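PDB 2HX1: predicted sugar phosphatases of the HAD superfamily from Cytophaga hutchinsonii, which probably hydrolyses phosphate esters of sugars or related metabolites with the help of magnesium. Local coordinates for residues A[37-42]-A[70-75]; A[101-106]-A[151-156]; A[134-139]-A[197-202]. One frame throughout, in Å; residues are numbered along the deposited sequence.

Interaction 1 (A[37-42]-A[70-75])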
loop_
_atom_site.group_PDB
_atom_site.type_symbol
_atom_site.label_atom_id
_atom_site.label_comp_id
_atom_site.label_asym_id
_atom_site.label_seq_id
_atom_site.Cartn_x
_atom_site.Cartn_y
_atom_site.Cartn_z
ATOM N N ASN A 37 16.656 -38.941 5.948
ATOM C CA ASN A 37 16.688 -39.478 7.319
ATOM C C ASN A 37 15.506 -38.991 8.168
ATOM O O ASN A 37 14.943 -39.752 8.978
ATOM C CB ASN A 37 18.036 -39.182 7.985
ATOM C CG ASN A 37 19.222 -39.797 7.204
ATOM O OD1 ASN A 37 19.168 -40.962 6.779
ATOM N ND2 ASN A 37 20.272 -39.017 6.999
ATOM N N THR A 38 15.081 -37.745 7.959
ATOM C CA THR A 38 13.909 -37.244 8.667
ATOM C C THR A 38 12.715 -38.149 8.406
ATOM O O THR A 38 11.964 -38.501 9.324
ATOM C CB THR A 38 13.546 -35.819 8.265
ATOM O OG1 THR A 38 14.573 -34.927 8.703
ATOM C CG2 THR A 38 12.242 -35.426 8.894
ATOM N N PHE A 39 12.541 -38.551 7.156
ATOM C CA PHE A 39 11.379 -39.369 6.804
ATOM C C PHE A 39 11.530 -40.823 7.267
ATOM O O PHE A 39 10.589 -41.435 7.752
ATOM C CB PHE A 39 11.075 -39.213 5.302
ATOM C CG PHE A 39 10.521 -37.869 4.972
ATOM C CD1 PHE A 39 9.234 -37.546 5.351
ATOM C CD2 PHE A 39 11.310 -36.894 4.378
ATOM C CE1 PHE A 39 8.706 -36.286 5.088
ATOM C CE2 PHE A 39 10.791 -35.636 4.125
ATOM C CZ PHE A 39 9.491 -35.340 4.479
ATOM N N ASP A 40 12.725 -41.361 7.128
ATOM C CA ASP A 40 13.055 -42.637 7.755
ATOM C C ASP A 40 12.739 -42.581 9.262
ATOM O O ASP A 40 12.102 -43.476 9.830
ATOM C CB ASP A 40 14.535 -42.930 7.538
ATOM C CG ASP A 40 14.858 -43.246 6.076
ATOM O OD1 ASP A 40 13.938 -43.709 5.358
ATOM O OD2 ASP A 40 16.020 -43.025 5.646
ATOM N N TYR A 41 13.151 -41.496 9.913
ATOM C CA TYR A 41 12.942 -41.383 11.359
ATOM C C TYR A 41 11.464 -41.426 11.713
ATOM O O TYR A 41 11.050 -42.173 12.599
ATOM C CB TYR A 41 13.568 -40.105 11.921
ATOM C CG TYR A 41 13.490 -39.978 13.425
ATOM C CD1 TYR A 41 14.348 -40.689 14.251
ATOM C CD2 TYR A 41 12.561 -39.123 14.028
ATOM C CE1 TYR A 41 14.278 -40.557 15.655
ATOM C CE2 TYR A 41 12.489 -38.987 15.404
ATOM C CZ TYR A 41 13.351 -39.705 16.214
ATOM O OH TYR A 41 13.276 -39.565 17.584
ATOM N N LEU A 42 10.654 -40.619 11.031
ATOM C CA LEU A 42 9.243 -40.541 11.400
ATOM C C LEU A 42 8.553 -41.906 11.198
ATOM O O LEU A 42 7.698 -42.294 12.001
ATOM C CB LEU A 42 8.524 -39.445 10.606
ATOM C CG LEU A 42 8.993 -38.008 10.841
ATOM C CD1 LEU A 42 8.483 -37.104 9.735
ATOM C CD2 LEU A 42 8.546 -37.530 12.208
ATOM N N LEU A 70 13.385 -37.698 -7.088
ATOM C CA LEU A 70 14.504 -37.269 -6.246
ATOM C C LEU A 70 14.915 -38.336 -5.204
ATOM O O LEU A 70 15.854 -38.144 -4.431
ATOM C CB LEU A 70 14.177 -35.949 -5.556
ATOM C CG LEU A 70 14.008 -34.743 -6.503
ATOM C CD1 LEU A 70 13.467 -33.492 -5.819
ATOM C CD2 LEU A 70 15.324 -34.439 -7.202
ATOM N N GLY A 71 14.204 -39.448 -5.177
ATOM C CA GLY A 71 14.604 -40.583 -4.367
ATOM C C GLY A 71 13.843 -40.690 -3.057
ATOM O O GLY A 71 14.026 -41.655 -2.324
ATOM N N LEU A 72 12.985 -39.718 -2.764
ATOM C CA LEU A 72 12.179 -39.758 -1.550
ATOM C C LEU A 72 10.896 -40.550 -1.826
ATOM O O LEU A 72 9.856 -39.979 -2.137
ATOM C CB LEU A 72 11.864 -38.336 -1.093
ATOM C CG LEU A 72 12.183 -38.005 0.342
ATOM C CD1 LEU A 72 13.675 -38.174 0.546
ATOM C CD2 LEU A 72 11.740 -36.590 0.621
ATOM N N PHE A 73 10.972 -41.867 -1.693
ATOM C CA PHE A 73 9.883 -42.731 -2.098
ATOM C C PHE A 73 8.742 -42.808 -1.103
ATOM O O PHE A 73 7.619 -43.119 -1.492
ATOM C CB PHE A 73 10.420 -44.127 -2.442
ATOM C CG PHE A 73 11.469 -44.102 -3.514
ATOM C CD1 PHE A 73 11.133 -43.731 -4.815
ATOM C CD2 PHE A 73 12.798 -44.405 -3.228
ATOM C CE1 PHE A 73 12.099 -43.671 -5.823
ATOM C CE2 PHE A 73 13.780 -44.361 -4.234
ATOM C CZ PHE A 73 13.427 -43.990 -5.540
ATOM N N SER A 74 8.995 -42.473 0.159
ATOM C CA SER A 74 7.959 -42.602 1.170
ATOM C C SER A 74 6.887 -41.523 1.080
ATOM O O SER A 74 5.811 -41.695 1.640
ATOM C CB SER A 74 8.579 -42.619 2.576
ATOM O OG SER A 74 9.311 -41.437 2.846
ATOM N N ILE A 75 7.166 -40.415 0.403
ATOM C CA ILE A 75 6.153 -39.371 0.207
ATOM C C ILE A 75 5.147 -39.861 -0.834
ATOM O O ILE A 75 5.487 -40.036 -1.996
ATOM C CB ILE A 75 6.749 -38.028 -0.287
ATOM C CG1 ILE A 75 7.983 -37.614 0.528
ATOM C CG2 ILE A 75 5.697 -36.922 -0.234
ATOM C CD1 ILE A 75 7.700 -37.092 1.878
#
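Phe-39, on helix 35-44, presents its ring to three side chains of the loop 70-75. The main partner is the delta methyl of Ile-75, which lies over one face: Ile-75 CD1 is 3.7 Å from the centroid of the Phe-39 ring and 21° off the ring normal, a CH-pi contact. It is displaced toward the rim, being nearest to Phe-39 CE1 at 3.5 Å, with Phe-39 CZ almost as near at 3.6 Å. Leu-72 approaches from the same side of the ring plane as Ile-75, obliquely and beside Phe-39 CD2 and CE2; its CD2 is 3.8 Å from Phe-39 CE2, and the two side chains cross at about a right angle. At the root of the ring, Ser-74 OG comes within 3.8 Å of Phe-39 CB, a van der Waals approach.

The torsions account for these positions. Phe-39 has CG anti to its carbonyl carbon (chi1 -71°), which carries the ring off the helix toward the loop. In Ile-75 the CA-CB bond does not point at the helix, but the CG1 branch bends back at chi2 (-75°) and delivers CD1 to the ring.

Further out, Tyr-49 of strand 48-53 meets Phe-39 edge-to-face and also touches Ile-75, while Leu-72 rests on Tyr-67 and Leu-31. The Phe-39 side chain is about 13 Å from the bound magnesium ion. The loop is set by its backbone: Gly-71, with positive phi, closes helix 60-69 in a Schellman motif, and Leu-72 is the centre of an inverse gamma turn. Ile-75 O is in turn hydrogen-bonded to His-68 NE2.

No hydrogen bond joins the two segments. With Phe-39, Leu-72 and Ile-75 all buried, the contact between them rests on apolar packing, with no directional polar bond across it.

Interaction 2 (A[101-106]-A[151-156])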
loop_
_atom_site.group_PDB
_atom_site.type_symbol
_atom_site.label_atom_id
_atom_site.label_comp_id
_atom_site.label_asym_id
_atom_site.label_seq_id
_atom_site.Cartn_x
_atom_site.Cartn_y
_atom_site.Cartn_z
ATOM N N ALA A 101 -9.995 -19.409 -17.923
ATOM C CA ALA A 101 -8.755 -18.917 -18.532
ATOM C C ALA A 101 -7.593 -19.118 -17.544
ATOM O O ALA A 101 -7.775 -19.056 -16.326
ATOM C CB ALA A 101 -8.915 -17.450 -18.950
ATOM N N TYR A 102 -6.410 -19.426 -18.047
ATOM C CA TYR A 102 -5.290 -19.610 -17.151
ATOM C C TYR A 102 -4.009 -18.981 -17.651
ATOM O O TYR A 102 -3.786 -18.850 -18.840
ATOM C CB TYR A 102 -5.059 -21.095 -16.845
ATOM C CG TYR A 102 -4.530 -21.944 -18.001
ATOM C CD1 TYR A 102 -3.169 -22.057 -18.230
ATOM C CD2 TYR A 102 -5.408 -22.657 -18.832
ATOM C CE1 TYR A 102 -2.680 -22.853 -19.268
ATOM C CE2 TYR A 102 -4.941 -23.440 -19.850
ATOM C CZ TYR A 102 -3.575 -23.539 -20.070
ATOM O OH TYR A 102 -3.115 -24.313 -21.088
ATOM N N LEU A 103 -3.172 -18.623 -16.686
ATOM C CA LEU A 103 -1.812 -18.228 -16.914
ATOM C C LEU A 103 -0.910 -19.327 -16.356
ATOM O O LEU A 103 -0.885 -19.584 -15.158
ATOM C CB LEU A 103 -1.518 -16.861 -16.266
ATOM C CG LEU A 103 -2.086 -15.609 -16.930
ATOM C CD1 LEU A 103 -1.564 -14.360 -16.230
ATOM C CD2 LEU A 103 -1.797 -15.547 -18.454
ATOM N N GLY A 104 -0.191 -19.999 -17.250
ATOM C CA GLY A 104 0.648 -21.137 -16.866
ATOM C C GLY A 104 0.965 -22.017 -18.056
ATOM O O GLY A 104 0.876 -21.567 -19.199
ATOM N N THR A 105 1.331 -23.272 -17.766
ATOM C CA THR A 105 1.602 -24.304 -18.760
ATOM C C THR A 105 0.398 -25.237 -18.882
ATOM O O THR A 105 -0.411 -25.377 -17.961
ATOM C CB THR A 105 2.832 -25.182 -18.366
ATOM O OG1 THR A 105 2.681 -25.668 -17.015
ATOM C CG2 THR A 105 4.152 -24.415 -18.493
ATOM N N ALA A 106 0.303 -25.907 -20.028
ATOM C CA ALA A 106 -0.746 -26.901 -20.235
ATOM C C ALA A 106 -0.713 -27.951 -19.129
ATOM O O ALA A 106 -1.771 -28.327 -18.622
ATOM C CB ALA A 106 -0.606 -27.558 -21.636
ATOM N N ASN A 151 -0.932 -8.021 -20.253
ATOM C CA ASN A 151 -1.833 -7.065 -20.878
ATOM C C ASN A 151 -3.203 -7.651 -21.141
ATOM O O ASN A 151 -4.212 -7.036 -20.757
ATOM C CB ASN A 151 -1.230 -6.473 -22.143
ATOM C CG ASN A 151 -0.320 -5.304 -21.853
ATOM O OD1 ASN A 151 -0.777 -4.271 -21.346
ATOM N ND2 ASN A 151 0.967 -5.436 -22.198
ATOM N N LYS A 152 -3.278 -8.836 -21.749
ATOM C CA LYS A 152 -4.609 -9.441 -22.001
ATOM C C LYS A 152 -5.355 -9.736 -20.691
ATOM O O LYS A 152 -6.551 -9.611 -20.644
ATOM C CB LYS A 152 -4.518 -10.757 -22.803
ATOM C CG LYS A 152 -4.391 -10.605 -24.316
ATOM C CD LYS A 152 -4.492 -11.986 -25.055
ATOM C CE LYS A 152 -5.390 -11.890 -26.319
ATOM N NZ LYS A 152 -5.217 -12.995 -27.337
ATOM N N THR A 153 -4.646 -10.136 -19.632
ATOM C CA THR A 153 -5.292 -10.429 -18.340
ATOM C C THR A 153 -5.855 -9.163 -17.697
ATOM O O THR A 153 -6.981 -9.147 -17.179
ATOM C CB THR A 153 -4.308 -11.096 -17.373
ATOM O OG1 THR A 153 -3.879 -12.322 -17.952
ATOM C CG2 THR A 153 -4.952 -11.388 -16.004
ATOM N N VAL A 154 -5.107 -8.071 -17.785
ATOM C CA VAL A 154 -5.636 -6.789 -17.329
ATOM C C VAL A 154 -6.955 -6.498 -18.047
ATOM O O VAL A 154 -7.967 -6.202 -17.402
ATOM C CB VAL A 154 -4.600 -5.630 -17.471
ATOM C CG1 VAL A 154 -5.247 -4.224 -17.382
ATOM C CG2 VAL A 154 -3.535 -5.761 -16.415
ATOM N N ASN A 155 -6.966 -6.619 -19.375
ATOM C CA ASN A 155 -8.168 -6.321 -20.122
ATOM C C ASN A 155 -9.314 -7.326 -19.894
ATOM O O ASN A 155 -10.482 -6.937 -19.865
ATOM C CB ASN A 155 -7.837 -6.205 -21.591
ATOM C CG ASN A 155 -7.070 -4.938 -21.898
ATOM O OD1 ASN A 155 -7.552 -3.834 -21.613
ATOM N ND2 ASN A 155 -5.861 -5.089 -22.441
ATOM N N LEU A 156 -8.964 -8.603 -19.710
ATOM C CA LEU A 156 -9.954 -9.636 -19.426
ATOM C C LEU A 156 -10.722 -9.312 -18.161
ATOM O O LEU A 156 -11.952 -9.445 -18.116
ATOM C CB LEU A 156 -9.266 -10.982 -19.247
ATOM C CG LEU A 156 -10.163 -12.150 -18.842
ATOM C CD1 LEU A 156 -11.293 -12.381 -19.879
ATOM C CD2 LEU A 156 -9.271 -13.370 -18.682
#
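Leu-103 lays its isobutyl end against the hydroxyl of Thr-153, with Leu-103 CD1 3.5 Å from Thr-153 OG1. The other methyl, Leu-103 CD2, is at 3.9 Å from that same OG1, so the oxygen faces both branches of the leucine. The hydroxyl can face hydrocarbon at little cost, probably because Thr-153 OG1 is hydrogen-bonded to Asp-149 O, one turn earlier in helix 146-159. The first torsion (chi1 -61°) makes this possible, since it holds OG1 beside the backbone N, while CG2 stands anti to that N.

One helical turn further on, Leu-156 makes the second contact. Its CD2 approaches Ala-101 CB at 4.1 Å, a looser apolar touch. With CG opposite the backbone N (chi1 176°), Leu-156 reaches from the helix toward the strand. Ala-101 and Leu-103 are two residues apart on strand 98-103 and point their CB atoms at the helix, whereas Tyr-102 between them points away. At the nearest backbone pair, Leu-103 CA and Thr-153 CA are 8.7 Å apart, so side chains alone bridge the two elements.

The outward side of the helix meets the second subunit, where Asn-151 OD1 and Asn-155 OD1 accept hydrogen bonds from Ile-182 N and Val-180 N of that chain. Helix 146-159 connects the parallel strands 133-138 and 164-167, and here it also packs on 98-103, the neighbour of 133-138: the beta-alpha-beta crossover architecture of an open alpha/beta sheet.

Interaction 3 (A[134-139]-A[197-202]). With EDO (1,2-ethanediol), chain M.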
loop_
_atom_site.group_PDB
_atom_site.type_symbol
_atom_site.label_atom_id
_atom_site.label_comp_id
_atom_site.label_asym_id
_atom_site.label_seq_id
_atom_site.Cartn_x
_atom_site.Cartn_y
_atom_site.Cartn_z
ATOM N N ASN A 134 -15.532 -17.626 -17.559
ATOM C CA ASN A 134 -16.233 -17.491 -16.276
ATOM C C ASN A 134 -15.297 -17.475 -15.083
ATOM O O ASN A 134 -15.731 -17.264 -13.950
ATOM C CB ASN A 134 -17.243 -18.630 -16.151
ATOM C CG ASN A 134 -18.317 -18.567 -17.219
ATOM O OD1 ASN A 134 -18.619 -17.503 -17.755
ATOM N ND2 ASN A 134 -18.870 -19.706 -17.553
ATOM N N ALA A 135 -14.005 -17.679 -15.330
ATOM C CA ALA A 135 -13.002 -17.545 -14.271
ATOM C C ALA A 135 -11.612 -17.435 -14.879
ATOM O O ALA A 135 -11.365 -17.842 -16.029
ATOM C CB ALA A 135 -13.061 -18.742 -13.245
ATOM N N LEU A 136 -10.701 -16.896 -14.089
ATOM C CA LEU A 136 -9.291 -16.830 -14.446
ATOM C C LEU A 136 -8.497 -17.488 -13.331
ATOM O O LEU A 136 -8.681 -17.131 -12.169
ATOM C CB LEU A 136 -8.855 -15.369 -14.583
ATOM C CG LEU A 136 -7.348 -15.107 -14.645
ATOM C CD1 LEU A 136 -6.791 -15.683 -15.961
ATOM C CD2 LEU A 136 -7.058 -13.612 -14.504
ATOM N N VAL A 137 -7.611 -18.419 -13.674
ATOM C CA VAL A 137 -6.653 -18.963 -12.683
ATOM C C VAL A 137 -5.207 -18.712 -13.055
ATOM O O VAL A 137 -4.813 -18.902 -14.198
ATOM C CB VAL A 137 -6.890 -20.453 -12.434
ATOM C CG1 VAL A 137 -8.257 -20.623 -11.896
ATOM C CG2 VAL A 137 -6.752 -21.267 -13.726
ATOM N N LEU A 138 -4.426 -18.258 -12.083
ATOM C CA LEU A 138 -2.973 -18.107 -12.223
ATOM C C LEU A 138 -2.271 -19.344 -11.610
ATOM O O LEU A 138 -2.441 -19.647 -10.430
ATOM C CB LEU A 138 -2.506 -16.789 -11.577
ATOM C CG LEU A 138 -2.332 -15.611 -12.547
ATOM C CD1 LEU A 138 -3.589 -15.485 -13.400
ATOM C CD2 LEU A 138 -2.037 -14.319 -11.810
ATOM N N LEU A 139 -1.540 -20.095 -12.441
ATOM C CA LEU A 139 -1.042 -21.439 -12.046
ATOM C C LEU A 139 0.487 -21.560 -12.034
ATOM O O LEU A 139 1.046 -22.294 -11.203
ATOM C CB LEU A 139 -1.593 -22.526 -12.979
ATOM C CG LEU A 139 -3.111 -22.716 -13.025
ATOM C CD1 LEU A 139 -3.441 -23.579 -14.204
ATOM C CD2 LEU A 139 -3.625 -23.358 -11.726
ATOM N N ARG A 197 -6.473 -4.671 -5.567
ATOM C CA ARG A 197 -6.677 -6.033 -5.054
ATOM C C ARG A 197 -7.847 -6.677 -5.773
ATOM O O ARG A 197 -8.885 -6.049 -6.004
ATOM C CB ARG A 197 -6.971 -6.002 -3.556
ATOM C CG ARG A 197 -7.304 -7.363 -2.943
ATOM C CD ARG A 197 -7.006 -7.390 -1.447
ATOM N NE ARG A 197 -7.841 -6.444 -0.702
ATOM C CZ ARG A 197 -8.963 -6.751 -0.049
ATOM N NH1 ARG A 197 -9.416 -8.005 -0.029
ATOM N NH2 ARG A 197 -9.638 -5.796 0.597
ATOM N N ARG A 198 -7.697 -7.942 -6.111
ATOM C CA ARG A 198 -8.583 -8.524 -7.104
ATOM C C ARG A 198 -8.521 -10.055 -7.147
ATOM O O ARG A 198 -9.431 -10.674 -7.707
ATOM C CB ARG A 198 -8.254 -7.916 -8.492
ATOM C CG ARG A 198 -9.095 -8.456 -9.696
ATOM C CD ARG A 198 -10.489 -7.898 -9.693
ATOM N NE ARG A 198 -11.245 -8.209 -10.909
ATOM C CZ ARG A 198 -11.853 -9.364 -11.141
ATOM N NH1 ARG A 198 -11.767 -10.343 -10.269
ATOM N NH2 ARG A 198 -12.534 -9.540 -12.271
ATOM N N PHE A 199 -7.454 -10.657 -6.586
ATOM C CA PHE A 199 -7.309 -12.110 -6.556
ATOM C C PHE A 199 -7.811 -12.704 -5.262
ATOM O O PHE A 199 -7.566 -12.176 -4.178
ATOM C CB PHE A 199 -5.872 -12.554 -6.825
ATOM C CG PHE A 199 -5.492 -12.438 -8.256
ATOM C CD1 PHE A 199 -5.189 -11.198 -8.805
ATOM C CD2 PHE A 199 -5.484 -13.539 -9.068
ATOM C CE1 PHE A 199 -4.869 -11.069 -10.149
ATOM C CE2 PHE A 199 -5.184 -13.426 -10.435
ATOM C CZ PHE A 199 -4.871 -12.201 -10.971
ATOM N N ILE A 200 -8.594 -13.761 -5.421
ATOM C CA ILE A 200 -8.866 -14.712 -4.352
ATOM C C ILE A 200 -7.611 -15.551 -4.220
ATOM O O ILE A 200 -7.167 -16.194 -5.191
ATOM C CB ILE A 200 -10.031 -15.670 -4.684
ATOM C CG1 ILE A 200 -11.353 -14.901 -4.920
ATOM C CG2 ILE A 200 -10.214 -16.664 -3.515
ATOM C CD1 ILE A 200 -12.258 -15.483 -6.003
ATOM N N ARG A 201 -7.025 -15.527 -3.035
ATOM C CA ARG A 201 -5.805 -16.267 -2.760
ATOM C C ARG A 201 -6.071 -17.471 -1.850
ATOM O O ARG A 201 -6.658 -17.320 -0.801
ATOM C CB ARG A 201 -4.808 -15.321 -2.099
ATOM C CG ARG A 201 -4.154 -14.356 -3.124
ATOM C CD ARG A 201 -3.370 -13.263 -2.465
ATOM N NE ARG A 201 -2.757 -12.389 -3.470
ATOM C CZ ARG A 201 -1.514 -12.500 -3.939
ATOM N NH1 ARG A 201 -0.693 -13.459 -3.509
ATOM N NH2 ARG A 201 -1.078 -11.633 -4.854
ATOM N N PHE A 202 -5.629 -18.652 -2.260
ATOM C CA PHE A 202 -5.848 -19.885 -1.495
ATOM C C PHE A 202 -4.542 -20.366 -0.936
ATOM O O PHE A 202 -3.482 -20.238 -1.581
ATOM C CB PHE A 202 -6.442 -20.984 -2.377
ATOM C CG PHE A 202 -7.888 -20.720 -2.811
ATOM C CD1 PHE A 202 -8.871 -20.436 -1.873
ATOM C CD2 PHE A 202 -8.248 -20.796 -4.141
ATOM C CE1 PHE A 202 -10.200 -20.229 -2.256
ATOM C CE2 PHE A 202 -9.573 -20.591 -4.532
ATOM C CZ PHE A 202 -10.538 -20.305 -3.586
HETATM C C1 EDO M . -10.387 -10.184 -2.849
HETATM O O1 EDO M . -9.166 -10.844 -2.485
HETATM C C2 EDO M . -10.795 -10.593 -4.260
HETATM O O2 EDO M . -11.174 -9.430 -4.999
#
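Leu-138 packs tightly on the far end of the Phe-199 ring, whereas Leu-136 only brushes it. Leu-138 CD2 is 3.5 Å from Phe-199 CE2 and 3.6 Å from Phe-199 CZ, and the second methyl, Leu-138 CD1, follows at 3.9 Å from the same CE2. The leucine and the phenylalanine cross at about a right angle, and the methyls approach the ring obliquely. Two residues earlier on the strand, Leu-136 CD2 stays 4.4 Å from Phe-199 CZ, a noticeably slacker fit.

Phe-199 reaches these leucines because its ring swings out with CG anti to the carbonyl carbon (chi1 -75°). The reach is needed: strand 164-167 runs between the two strands, and its Val-166 and Ala-164 touch Leu-138 and Phe-199 respectively.

The backbone of Phe-199 has a quite different, polar environment. Phe-199 O accepts a 2.7 Å hydrogen bond from O1 of an ethanediol, probably a crystallisation additive, which is also bonded to Thr-269 O of the third subunit. Exposed Arg-197 borders the diol loosely, its NH1 3.7 Å from the diol C1; the arginine chain bends at chi3 (64°) to come there. On the amide side, Glu-192 OE2 accepts hydrogen bonds from the N atoms of Arg-198 and Phe-199, and Glu-192 OE1 forms a salt bridge with Arg-201 NH2, holding the backbone at 198-199 and the Arg-201 guanidinium to one carboxylate.

Thus the leucine-phenylalanine cluster is buried, while the opposite side of Phe-199 meets a bound diol at the boundary with the third subunit, where Arg-197 is exposed. The contact links next-but-one strands on one face of a five-stranded, all-parallel sheet ordered 117-121, 98-103, 133-138, 164-167, 199-202, a topology consistent with the alpha/beta cap domain of HAD phosphatases.

In the fold
All three contacts are buried and largely apolar, with no hydrogen bond between their paired segments, yet they serve two separate sheets. Interaction 1 fastens a helix to a loop beside the six-stranded sheet that carries the magnesium site. Interactions 2 and 3, on the opposite side of the chain's centre, share the five-stranded sheet; their centres are about 10 Å apart, against 37 and 34 Å from interaction 1. They join directly through backbone bonds between Ala-101 and residues Ala-135 and Val-137, and by packing of Thr-153 on Leu-136. An aromatic ring receives methyls in interactions 1 and 3, whereas interaction 2 is wholly aliphatic apart from a hydroxyl.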